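Oxidoreductase (Thermotoga maritima, PDB 1ZH8) probably catalyses NADP-dependent oxidation or reduction at a CH-OH group, as a member of the Gfo/Idh/MocA family of Rossmann-fold oxidoreductases. Local coordinates at residues A[27-30]-A[31-35]; A[115-118]-A[119-123]. All blocks are in the same frame, centred on the assembly; numbering follows the deposited sequence. Where two conformers were deposited one is given.

Contact 1 (A[27-30]-A[31-35]); sequences GIAA and RELHL. With NAP (NADP nicotinamide-adenine-dinucleotide phosphate), chain D.
Ala29 O takes two backbone donors at once, Leu33 N at 2.9 Å and His34 N at 2.8 Å. The His34 bond is the straighter, while the Leu33 donor is tilted 32° from the carbonyl plane; this fork marks a wider pi-type turn near the start of helix 28-39, the first helix of the Rossmann fold, where Gly27 and Ala30 fit a GxGxxA-type dinucleotide-binding pattern. Ala30 O continues the wide spacing by accepting from Leu35 N. Ahead of Ala29 the spacing is that of an ordinary alpha helix, with Arg31 N on the carbonyl of the N-cap Gly27 and Glu32 N on Ile28 O. The first-turn amides face the NADP pyrophosphate instead. Ile28 N donates to O1A of NADP at 3.0 Å. Ala29 N donates to O1N of NADP at 2.8 Å. Both bonds are almost straight, and the positive end of the helix dipole probably steadies the phosphates. The chain also passes close to NADP at Gly27, whose N lies 3.2 Å from O3B. On the outer side, the Arg31 chain bends at chi3 (-74°) and folds back, laying NH2 3.8 Å from Ile28 CG1, while NH1 bridges to Glu32 OE2 on its anti side at 3.2 Å. Lys179 pairs with the other oxygen, Glu32 OE1. An alanine in place of Arg31 is likely to cost Glu32 OE2 one of its charged partners and Ile28 CG1 the guanidinium lying against it. His34 turns to the interior, its ring nitrogens bonded to Asp87 and Glu112 and its ring edge-to-face with Phe295. Beside the cofactor, Leu33 sets its CD1 methyl 3.6 Å from C4N of the nicotinamide.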
loop_
_atom_site.group_PDB
_atom_site.type_symbol
_atom_site.label_atom_id
_atom_site.label_comp_id
_atom_site.label_asym_id
_atom_site.label_seq_id
_atom_site.Cartn_x
_atom_site.Cartn_y
_atom_site.Cartn_z
ATOM N N GLY A 27 0.724 -23.263 27.737
ATOM C CA GLY A 27 -0.355 -23.095 26.776
ATOM C C GLY A 27 0.117 -23.471 25.384
ATOM O O GLY A 27 1.028 -24.296 25.220
ATOM N N ILE A 28 -0.472 -22.830 24.382
ATOM C CA ILE A 28 -0.241 -23.223 23.012
ATOM C C ILE A 28 1.241 -23.123 22.628
ATOM O O ILE A 28 1.848 -24.125 22.210
ATOM C CB ILE A 28 -1.161 -22.463 22.043
ATOM C CG1 ILE A 28 -2.615 -22.806 22.352
ATOM C CG2 ILE A 28 -0.852 -22.837 20.594
ATOM C CD1 ILE A 28 -3.625 -21.872 21.665
ATOM N N ALA A 29 1.832 -21.942 22.801
ATOM C CA ALA A 29 3.231 -21.755 22.429
ATOM C C ALA A 29 4.152 -22.744 23.140
ATOM O O ALA A 29 5.019 -23.369 22.503
ATOM C CB ALA A 29 3.666 -20.350 22.682
ATOM N N ALA A 30 3.961 -22.915 24.448
ATOM C CA ALA A 30 4.831 -23.814 25.191
ATOM C C ALA A 30 4.757 -25.255 24.650
ATOM O O ALA A 30 5.785 -25.886 24.435
ATOM C CB ALA A 30 4.504 -23.770 26.676
ATOM N N ARG A 31 3.546 -25.762 24.430
ATOM C CA ARG A 31 3.343 -27.128 24.003
ATOM C C ARG A 31 3.781 -27.322 22.564
ATOM O O ARG A 31 4.421 -28.318 22.230
ATOM C CB ARG A 31 1.855 -27.501 24.082
ATOM C CG ARG A 31 1.287 -27.838 25.463
ATOM C CD ARG A 31 -0.083 -28.528 25.322
ATOM N NE ARG A 31 -1.091 -27.547 24.948
ATOM C CZ ARG A 31 -1.662 -27.430 23.749
ATOM N NH1 ARG A 31 -1.373 -28.268 22.752
ATOM N NH2 ARG A 31 -2.540 -26.457 23.554
ATOM N N GLU A 32 3.428 -26.371 21.703
ATOM C CA GLU A 32 3.377 -26.657 20.278
ATOM C C GLU A 32 4.571 -26.080 19.543
ATOM O O GLU A 32 4.961 -26.583 18.483
ATOM C CB GLU A 32 2.050 -26.168 19.672
ATOM C CG GLU A 32 0.859 -27.094 19.997
ATOM C CD GLU A 32 -0.464 -26.681 19.337
ATOM O OE1 GLU A 32 -0.453 -25.805 18.439
ATOM O OE2 GLU A 32 -1.519 -27.245 19.721
ATOM N N LEU A 33 5.157 -25.039 20.127
ATOM C CA LEU A 33 6.203 -24.283 19.466
ATOM C C LEU A 33 7.525 -24.424 20.238
ATOM O O LEU A 33 8.555 -24.741 19.650
ATOM C CB LEU A 33 5.762 -22.815 19.304
ATOM C CG LEU A 33 4.473 -22.572 18.489
ATOM C CD1 LEU A 33 4.139 -21.102 18.426
ATOM C CD2 LEU A 33 4.574 -23.130 17.051
ATOM N N HIS A 34 7.481 -24.243 21.563
ATOM C CA HIS A 34 8.703 -24.292 22.384
ATOM C C HIS A 34 9.210 -25.686 22.682
ATOM O O HIS A 34 10.386 -25.959 22.514
ATOM C CB HIS A 34 8.556 -23.458 23.661
ATOM C CG HIS A 34 8.606 -21.984 23.410
ATOM N ND1 HIS A 34 9.140 -21.089 24.313
ATOM C CD2 HIS A 34 8.221 -21.250 22.336
ATOM C CE1 HIS A 34 9.055 -19.867 23.818
ATOM N NE2 HIS A 34 8.508 -19.939 22.616
ATOM N N LEU A 35 8.328 -26.572 23.113
ATOM C CA LEU A 35 8.759 -27.902 23.482
ATOM C C LEU A 35 9.402 -28.677 22.321
ATOM O O LEU A 35 10.479 -29.234 22.493
ATOM C CB LEU A 35 7.624 -28.699 24.104
ATOM C CG LEU A 35 8.028 -30.046 24.697
ATOM C CD1 LEU A 35 8.922 -29.861 25.929
ATOM C CD2 LEU A 35 6.769 -30.806 25.050
HETATM P PA NAP D . -2.108 -19.320 25.777
HETATM O O1A NAP D . -2.420 -20.613 25.114
HETATM O O2A NAP D . -3.280 -18.678 26.395
HETATM O O5B NAP D . -0.909 -19.565 26.813
HETATM C C5B NAP D . -0.811 -18.791 27.986
HETATM C C4B NAP D . -0.504 -19.728 29.138
HETATM O O4B NAP D . -0.172 -18.983 30.302
HETATM C C3B NAP D . -1.705 -20.592 29.506
HETATM O O3B NAP D . -1.167 -21.827 29.879
HETATM C C2B NAP D . -2.251 -19.848 30.713
HETATM O O2B NAP D . -3.163 -20.418 31.645
HETATM C C1B NAP D . -0.955 -19.456 31.387
HETATM N N9A NAP D . -1.174 -18.407 32.380
HETATM C C8A NAP D . -2.110 -17.397 32.356
HETATM N N7A NAP D . -1.944 -16.646 33.467
HETATM C C5A NAP D . -0.921 -17.170 34.193
HETATM C C6A NAP D . -0.332 -16.816 35.400
HETATM N N6A NAP D . -0.779 -15.783 36.093
HETATM N N1A NAP D . 0.725 -17.540 35.887
HETATM C C2A NAP D . 1.185 -18.629 35.186
HETATM N N3A NAP D . 0.603 -18.990 33.998
HETATM C C4A NAP D . -0.429 -18.271 33.512
HETATM O O3 NAP D . -1.512 -18.315 24.687
HETATM P PN NAP D . -0.227 -18.630 23.774
HETATM O O1N NAP D . 0.565 -19.825 24.208
HETATM O O2N NAP D . -0.794 -18.484 22.441
HETATM O O5D NAP D . 0.739 -17.360 24.004
HETATM C C5D NAP D . 1.619 -17.218 25.105
HETATM C C4D NAP D . 2.775 -16.308 24.696
HETATM O O4D NAP D . 3.409 -16.862 23.549
HETATM C C3D NAP D . 2.271 -14.920 24.291
HETATM O O3D NAP D . 3.129 -13.914 24.774
HETATM C C2D NAP D . 2.300 -14.919 22.782
HETATM O O2D NAP D . 2.531 -13.635 22.240
HETATM C C1D NAP D . 3.427 -15.902 22.498
HETATM N N1N NAP D . 3.252 -16.530 21.192
HETATM C C2N NAP D . 4.250 -16.386 20.271
HETATM C C3N NAP D . 4.135 -16.956 19.000
HETATM C C7N NAP D . 5.321 -16.991 18.067
HETATM O O7N NAP D . 5.103 -17.554 16.795
HETATM N N7N NAP D . 6.526 -16.515 18.434
HETATM C C4N NAP D . 2.982 -17.687 18.681
HETATM C C5N NAP D . 1.969 -17.843 19.636
HETATM C C6N NAP D . 2.115 -17.255 20.896
HETATM P P2B NAP D . -3.585 -21.938 31.970
HETATM O O1X NAP D . -2.626 -22.583 32.947
HETATM O O2X NAP D . -3.613 -22.779 30.714
HETATM O O3X NAP D . -4.965 -21.811 32.579
#

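Contact 2 (A[115-118]-A[119-123]); sequences ISTD and VETGK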
loop_
_atom_site.group_PDB
_atom_site.type_symbol
_atom_site.label_atom_id
_atom_site.label_comp_id
_atom_site.label_asym_id
_atom_site.label_seq_id
_atom_site.Cartn_x
_atom_site.Cartn_y
_atom_site.Cartn_z
ATOM N N ILE A 115 7.241 -7.679 23.447
ATOM C CA ILE A 115 7.956 -7.305 24.646
ATOM C C ILE A 115 6.992 -6.970 25.806
ATOM O O ILE A 115 7.193 -7.448 26.920
ATOM C CB ILE A 115 8.980 -6.176 24.394
ATOM C CG1 ILE A 115 9.859 -5.955 25.630
ATOM C CG2 ILE A 115 8.295 -4.886 23.966
ATOM C CD1 ILE A 115 10.832 -4.768 25.512
ATOM N N SER A 116 5.955 -6.176 25.545
ATOM C CA SER A 116 4.939 -5.847 26.552
ATOM C C SER A 116 3.661 -5.342 25.875
ATOM O O SER A 116 3.527 -5.471 24.666
ATOM C CB SER A 116 5.448 -4.821 27.560
ATOM O OG SER A 116 4.543 -4.712 28.643
ATOM N N THR A 117 2.743 -4.767 26.648
ATOM C CA THR A 117 1.413 -4.453 26.162
ATOM C C THR A 117 1.411 -3.184 25.329
ATOM O O THR A 117 0.497 -2.959 24.525
ATOM C CB THR A 117 0.436 -4.235 27.336
ATOM O OG1 THR A 117 0.992 -3.246 28.211
ATOM C CG2 THR A 117 0.217 -5.529 28.119
ATOM N N ASP A 118 2.429 -2.357 25.546
ATOM C CA ASP A 118 2.593 -1.058 24.883
ATOM C C ASP A 118 4.018 -0.542 25.126
ATOM O O ASP A 118 4.774 -1.111 25.927
ATOM C CB ASP A 118 1.569 -0.036 25.414
ATOM C CG ASP A 118 1.525 -0.007 26.927
ATOM O OD1 ASP A 118 2.487 0.496 27.524
ATOM O OD2 ASP A 118 0.553 -0.525 27.526
ATOM N N VAL A 119 4.367 0.555 24.469
ATOM C CA VAL A 119 5.736 1.078 24.556
ATOM C C VAL A 119 6.131 1.640 25.928
ATOM O O VAL A 119 7.240 1.378 26.375
ATOM C CB VAL A 119 6.061 2.068 23.410
ATOM C CG1 VAL A 119 7.431 2.674 23.605
ATOM C CG2 VAL A 119 6.023 1.334 22.087
ATOM N N GLU A 120 5.261 2.395 26.601
ATOM C CA GLU A 120 5.624 2.839 27.959
ATOM C C GLU A 120 5.933 1.676 28.926
ATOM O O GLU A 120 6.859 1.772 29.738
ATOM C CB GLU A 120 4.614 3.846 28.563
ATOM C CG GLU A 120 3.218 3.314 28.898
ATOM C CD GLU A 120 2.348 4.317 29.671
ATOM O OE1 GLU A 120 2.871 5.334 30.168
ATOM O OE2 GLU A 120 1.129 4.072 29.786
ATOM N N THR A 121 5.209 0.569 28.798
ATOM C CA THR A 121 5.456 -0.585 29.643
ATOM C C THR A 121 6.682 -1.332 29.147
ATOM O O THR A 121 7.483 -1.834 29.957
ATOM C CB THR A 121 4.247 -1.540 29.693
ATOM O OG1 THR A 121 3.049 -0.789 29.854
ATOM C CG2 THR A 121 4.356 -2.449 30.873
ATOM N N GLY A 122 6.818 -1.406 27.819
ATOM C CA GLY A 122 7.995 -2.000 27.177
ATOM C C GLY A 122 9.290 -1.361 27.659
ATOM O O GLY A 122 10.261 -2.076 27.951
ATOM N N LYS A 123 9.306 -0.026 27.771
ATOM C CA LYS A 123 10.498 0.705 28.216
ATOM C C LYS A 123 10.950 0.264 29.587
ATOM O O LYS A 123 12.133 0.355 29.891
ATOM C CB LYS A 123 10.265 2.199 28.272
ATOM C CG LYS A 123 10.406 2.962 26.988
ATOM C CD LYS A 123 9.827 4.370 27.239
ATOM C CE LYS A 123 9.639 5.153 25.958
ATOM N NZ LYS A 123 9.221 6.567 26.242
#
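Asp118 accepts hydrogen bonds from Thr121 and Gly122 and so starts helix 119-131 as its N-cap. The carboxylate oxygen OD1 takes two donors from the same residue: Thr121 N at 3.0 Å, nearly along the C-O axis, and Thr121 OG1 at 2.7 Å, on the syn side and 31° out of the carboxylate plane. Both reach OD1 from the same face. Asp118 can offer the oxygen because its CG lies between the backbone N and the carbonyl carbon (chi1 49°), which swings the carboxylate back over the first turn. The other oxygen, OD2, is met from above the carboxylate plane by Thr117 OG1 at 2.8 Å, so hydroxyls hold both oxygens and limit the rotation of the group. In the backbone, Gly122 N bonds to Asp118 O at 2.8 Å, in the carbonyl plane, which closes the first helical turn.

Electrostatics are less certain at this end: in one of its two conformers Glu120 may bring its carboxylate near that of Asp118.

Van der Waals contacts join 115-116 to the first turn. Ser116 OG lies 3.2 Å from Thr121 CG2, and Ser116 CB rests against the backbone of Gly122. Ile115 reaches the same glycine with its CD1 methyl, 3.7 Å from Gly122 O.

This loop follows strand 108-112 of the parallel Rossmann sheet and leads straight into helix 119-131. Ile115 packs on Val125 and Val126 farther along that helix and on Ala316 and Leu320 of helix 313-329, while Glu324 of the latter accepts from Val119 N.

How the contacts relate
Contacts 1 and 2 both concern the start of a helix in the same Rossmann domain: helix 28-39 follows strand 19-24, and helix 119-131 comes after strand 108-112. Their centres are about 23 Å apart and their nearest atoms about 12 Å, so they do not touch. The two helix starts differ in what meets them: in contact 1 the first amides bind the NADP pyrophosphate, whereas in contact 2 an aspartate side chain caps the turn. NADP nevertheless relates the two regions, since the side chain of Thr117 is about 9 Å from it and Lys113, shortly before 115-118, bonds to it through its carbonyl oxygen.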